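P800 reaction center core protein (Heliobacterium modesticaldum, PDB 5V8K) forms the core of a homodimeric photosynthetic reaction center, holding bacteriochlorophylls and a [4Fe-4S] cluster, probably for light-driven electron transfer. Local coordinates at residues A34-S37 with F38-H42. Sequence-based numbering, arbitrary orientation.
Sequences AMVS and FILVH. With GBF (Bacteriochlorophyll g), chain H.
With chi1 at 80°, Ser-37 holds OG between its own backbone N and carbonyl carbon, turned back to Ala-34 O, the acceptor it shares with Phe-38 N; chi1 of His-42 (-62°) sets CG anti to the carbonyl carbon, with the ring facing a bacteriochlorophyll g. OG of Ser-37 donates to Ala-34 O at 3.0 Å, while Phe-38 N reaches the same oxygen at 2.9 Å. The two donors approach differently, the amide closer to the line of the C=O and the hydroxyl from well to its side (120°), which lets one buried oxygen accept both. One residue on, Ile-39 N bonds to Met-35 O at 3.0 Å, but Leu-40 N to Val-36 O is weak, and Phe-38 O takes the amides of both Val-41 and His-42. Val-36 and Leu-40 run side by side, CG1 to CD1 4.2 Å, against Phe-61 of helix 58-67. Further along the chain, NE2 of His-42 coordinates the magnesium at 2.5 Å. Val-41 CG1 lies over one imidazole face, near its rim, and also meets the carbonyl oxygen O1D of the pigment's methyl ester at 3.4 Å; Phe-38 CD1 touches the methyl CMC at 3.6 Å. Without the imidazole, as with an alanine here, the magnesium would probably lose this axial ligand and the pigment be less firmly placed. Arg-84 contributes a hydrogen bond to the bacteriochlorophyll from helix 77-97. Histidine ligation following the helix, with small and apolar side chains lining the macrocycle, is characteristic of a chlorophyll-binding site in a photosynthetic reaction center.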
ATOM      1  N   ALA A  34     -14.711  33.791  -2.274  1.00 45.67           N
ATOM      2  CA  ALA A  34     -13.316  33.976  -2.671  1.00 46.16           C
ATOM      3  C   ALA A  34     -12.838  32.864  -3.607  1.00 46.57           C
ATOM      4  O   ALA A  34     -12.059  33.115  -4.543  1.00 45.86           O
ATOM      5  CB  ALA A  34     -12.425  34.027  -1.432  1.00 48.30           C
ATOM      6  N   MET A  35     -13.270  31.625  -3.356  1.00 45.29           N
ATOM      7  CA  MET A  35     -12.879  30.527  -4.229  1.00 47.54           C
ATOM      8  C   MET A  35     -13.390  30.751  -5.641  1.00 45.44           C
ATOM      9  O   MET A  35     -12.676  30.478  -6.606  1.00 42.30           O
ATOM     10  CB  MET A  35     -13.403  29.204  -3.685  1.00 46.73           C
ATOM     11  CG  MET A  35     -13.070  27.979  -4.564  1.00 53.36           C
ATOM     12  SD  MET A  35     -13.408  26.501  -3.616  1.00 61.47           S
ATOM     13  CE  MET A  35     -13.735  25.252  -4.913  1.00 65.03           C
ATOM     14  N   VAL A  36     -14.634  31.217  -5.771  1.00 44.59           N
ATOM     15  CA  VAL A  36     -15.196  31.541  -7.079  1.00 44.86           C
ATOM     16  C   VAL A  36     -14.344  32.592  -7.785  1.00 43.67           C
ATOM     17  O   VAL A  36     -14.046  32.463  -8.975  1.00 46.76           O
ATOM     18  CB  VAL A  36     -16.657  32.010  -6.933  1.00 46.44           C
ATOM     19  CG1 VAL A  36     -17.202  32.504  -8.234  1.00 45.63           C
ATOM     20  CG2 VAL A  36     -17.513  30.859  -6.502  1.00 48.27           C
ATOM     21  N   SER A  37     -13.951  33.657  -7.070  1.00 45.31           N
ATOM     22  CA  SER A  37     -13.173  34.717  -7.707  1.00 45.85           C
ATOM     23  C   SER A  37     -11.789  34.221  -8.093  1.00 47.66           C
ATOM     24  O   SER A  37     -11.301  34.540  -9.180  1.00 47.36           O
ATOM     25  CB  SER A  37     -13.058  35.948  -6.800  1.00 49.91           C
ATOM     26  OG  SER A  37     -12.054  35.793  -5.806  1.00 51.14           O
ATOM     27  N   PHE A  38     -11.167  33.390  -7.241  1.00 44.60           N
ATOM     28  CA  PHE A  38      -9.827  32.894  -7.534  1.00 43.12           C
ATOM     29  C   PHE A  38      -9.833  32.000  -8.776  1.00 46.35           C
ATOM     30  O   PHE A  38      -9.008  32.164  -9.688  1.00 46.42           O
ATOM     31  CB  PHE A  38      -9.282  32.133  -6.325  1.00 42.68           C
ATOM     32  CG  PHE A  38      -7.997  31.411  -6.592  1.00 47.26           C
ATOM     33  CD1 PHE A  38      -6.816  32.104  -6.662  1.00 45.68           C
ATOM     34  CD2 PHE A  38      -7.976  30.053  -6.784  1.00 48.23           C
ATOM     35  CE1 PHE A  38      -5.641  31.469  -6.899  1.00 47.01           C
ATOM     36  CE2 PHE A  38      -6.776  29.394  -7.035  1.00 47.65           C
ATOM     37  CZ  PHE A  38      -5.612  30.112  -7.100  1.00 48.60           C
ATOM     38  N   ILE A  39     -10.787  31.063  -8.840  1.00 46.04           N
ATOM     39  CA  ILE A  39     -10.719  29.987  -9.821  1.00 44.49           C
ATOM     40  C   ILE A  39     -11.200  30.413 -11.204  1.00 44.75           C
ATOM     41  O   ILE A  39     -10.910  29.724 -12.185  1.00 45.04           O
ATOM     42  CB  ILE A  39     -11.476  28.753  -9.260  1.00 45.09           C
ATOM     43  CG1 ILE A  39     -11.050  27.509  -9.983  1.00 46.06           C
ATOM     44  CG2 ILE A  39     -12.998  28.870  -9.347  1.00 45.73           C
ATOM     45  CD1 ILE A  39      -9.529  27.149  -9.782  1.00 46.36           C
ATOM     46  N   LEU A  40     -11.889  31.551 -11.331  1.00 41.02           N
ATOM     47  CA  LEU A  40     -12.166  32.123 -12.654  1.00 40.71           C
ATOM     48  C   LEU A  40     -10.965  32.836 -13.271  1.00 42.60           C
ATOM     49  O   LEU A  40     -10.988  33.131 -14.475  1.00 42.27           O
ATOM     50  CB  LEU A  40     -13.361  33.105 -12.584  1.00 41.51           C
ATOM     51  CG  LEU A  40     -14.707  32.424 -12.233  1.00 43.35           C
ATOM     52  CD1 LEU A  40     -15.809  33.456 -12.062  1.00 42.11           C
ATOM     53  CD2 LEU A  40     -15.108  31.410 -13.290  1.00 40.72           C
ATOM     54  N   VAL A  41      -9.909  33.081 -12.502  1.00 44.69           N
ATOM     55  CA  VAL A  41      -8.797  33.924 -12.921  1.00 47.33           C
ATOM     56  C   VAL A  41      -7.479  33.162 -12.954  1.00 48.33           C
ATOM     57  O   VAL A  41      -6.675  33.360 -13.864  1.00 50.73           O
ATOM     58  CB  VAL A  41      -8.678  35.161 -12.002  1.00 49.47           C
ATOM     59  CG1 VAL A  41      -7.402  35.949 -12.303  1.00 54.39           C
ATOM     60  CG2 VAL A  41      -9.879  36.054 -12.200  1.00 49.40           C
ATOM     61  N   HIS A  42      -7.217  32.327 -11.954  1.00 40.54           N
ATOM     62  CA  HIS A  42      -5.961  31.611 -11.814  1.00 43.15           C
ATOM     63  C   HIS A  42      -6.189  30.109 -12.002  1.00 41.66           C
ATOM     64  O   HIS A  42      -7.313  29.619 -11.936  1.00 38.89           O
ATOM     65  CB  HIS A  42      -5.350  31.884 -10.441  1.00 40.34           C
ATOM     66  CG  HIS A  42      -5.028  33.311 -10.209  1.00 44.77           C
ATOM     67  ND1 HIS A  42      -3.941  33.928 -10.786  1.00 46.58           N
ATOM     68  CD2 HIS A  42      -5.653  34.255  -9.475  1.00 44.60           C
ATOM     69  CE1 HIS A  42      -3.912  35.194 -10.419  1.00 47.45           C
ATOM     70  NE2 HIS A  42      -4.944  35.419  -9.633  1.00 47.15           N
TER
HETATM   71 MG   GBF H1006      -4.980  37.537  -8.358  1.00 58.05          MG
HETATM   72  CHA GBF H1006      -6.233  39.440 -11.021  1.00 50.17           C
HETATM   73  CHB GBF H1006      -1.929  38.332  -9.336  1.00 48.35           C
HETATM   74  CHC GBF H1006      -4.015  36.366  -5.267  1.00 46.73           C
HETATM   75  CHD GBF H1006      -8.391  37.018  -7.380  1.00 44.19           C
HETATM   76  NA  GBF H1006      -4.231  38.610  -9.865  1.00 56.83           N
HETATM   77  C1A GBF H1006      -4.758  39.293 -10.882  1.00 53.50           C
HETATM   78  C2A GBF H1006      -3.871  40.059 -11.828  1.00 56.69           C
HETATM   79  C3A GBF H1006      -2.566  39.366 -11.459  1.00 56.02           C
HETATM   80  C4A GBF H1006      -2.930  38.730 -10.142  1.00 52.11           C
HETATM   81  CMA GBF H1006      -2.160  38.321 -12.479  1.00 58.17           C
HETATM   82  CAA GBF H1006      -3.808  41.596 -11.652  1.00 58.69           C
HETATM   83  CBA GBF H1006      -3.463  42.007 -10.228  1.00 68.98           C
HETATM   84  CGA GBF H1006      -3.468  43.513 -10.112  1.00 86.83           C
HETATM   85  O1A GBF H1006      -3.525  44.209 -11.119  1.00 94.18           O
HETATM   86  O2A GBF H1006      -3.178  44.144  -8.827  1.00 93.74           O
HETATM   87  NB  GBF H1006      -3.200  37.398  -7.418  1.00 48.59           N
HETATM   88  C1B GBF H1006      -2.025  37.723  -7.976  1.00 48.36           C
HETATM   89  C2B GBF H1006      -1.029  37.434  -7.053  1.00 52.75           C
HETATM   90  C3B GBF H1006      -1.649  36.895  -5.928  1.00 49.84           C
HETATM   91  C4B GBF H1006      -3.005  36.882  -6.207  1.00 43.87           C
HETATM   92  CMB GBF H1006       0.440  37.664  -7.278  1.00 55.28           C
HETATM   93  CAB GBF H1006      -1.027  36.422  -4.664  1.00 60.42           C
HETATM   94  CBB GBF H1006       0.231  36.546  -4.296  1.00 68.44           C
HETATM   95  NC  GBF H1006      -5.989  36.835  -6.734  1.00 46.52           N
HETATM   96  C1C GBF H1006      -5.456  36.396  -5.585  1.00 47.51           C
HETATM   97  C2C GBF H1006      -6.220  35.870  -4.418  1.00 46.46           C
HETATM   98  C3C GBF H1006      -7.456  36.106  -5.193  1.00 45.71           C
HETATM   99  C4C GBF H1006      -7.296  36.639  -6.478  1.00 46.61           C
HETATM  100  CMC GBF H1006      -5.852  34.436  -4.102  1.00 52.64           C
HETATM  101  CAC GBF H1006      -8.808  35.818  -4.638  1.00 49.13           C
HETATM  102  CBC GBF H1006      -8.972  35.230  -3.256  1.00 49.82           C
HETATM  103  ND  GBF H1006      -6.848  38.025  -8.925  1.00 47.79           N
HETATM  104  C1D GBF H1006      -8.113  37.837  -8.579  1.00 45.84           C
HETATM  105  C2D GBF H1006      -9.317  38.492  -9.437  1.00 52.61           C
HETATM  106  C3D GBF H1006      -8.381  39.052 -10.287  1.00 53.83           C
HETATM  107  C4D GBF H1006      -7.009  38.824 -10.040  1.00 47.21           C
HETATM  108  CMD GBF H1006     -10.812  38.547  -9.421  1.00 52.83           C
HETATM  109  CAD GBF H1006      -8.476  39.796 -11.556  1.00 53.47           C
HETATM  110  OBD GBF H1006      -9.434  40.393 -12.160  1.00 54.92           O
HETATM  111  CBD GBF H1006      -7.097  40.124 -12.015  1.00 56.03           C
HETATM  112  CGD GBF H1006      -6.937  39.771 -13.476  1.00 57.73           C
HETATM  113  O1D GBF H1006      -6.458  38.741 -13.926  1.00 56.03           O
HETATM  114  O2D GBF H1006      -7.406  40.733 -14.431  1.00 66.20           O
HETATM  115  CED GBF H1006      -6.640  40.924 -15.626  1.00 80.03           C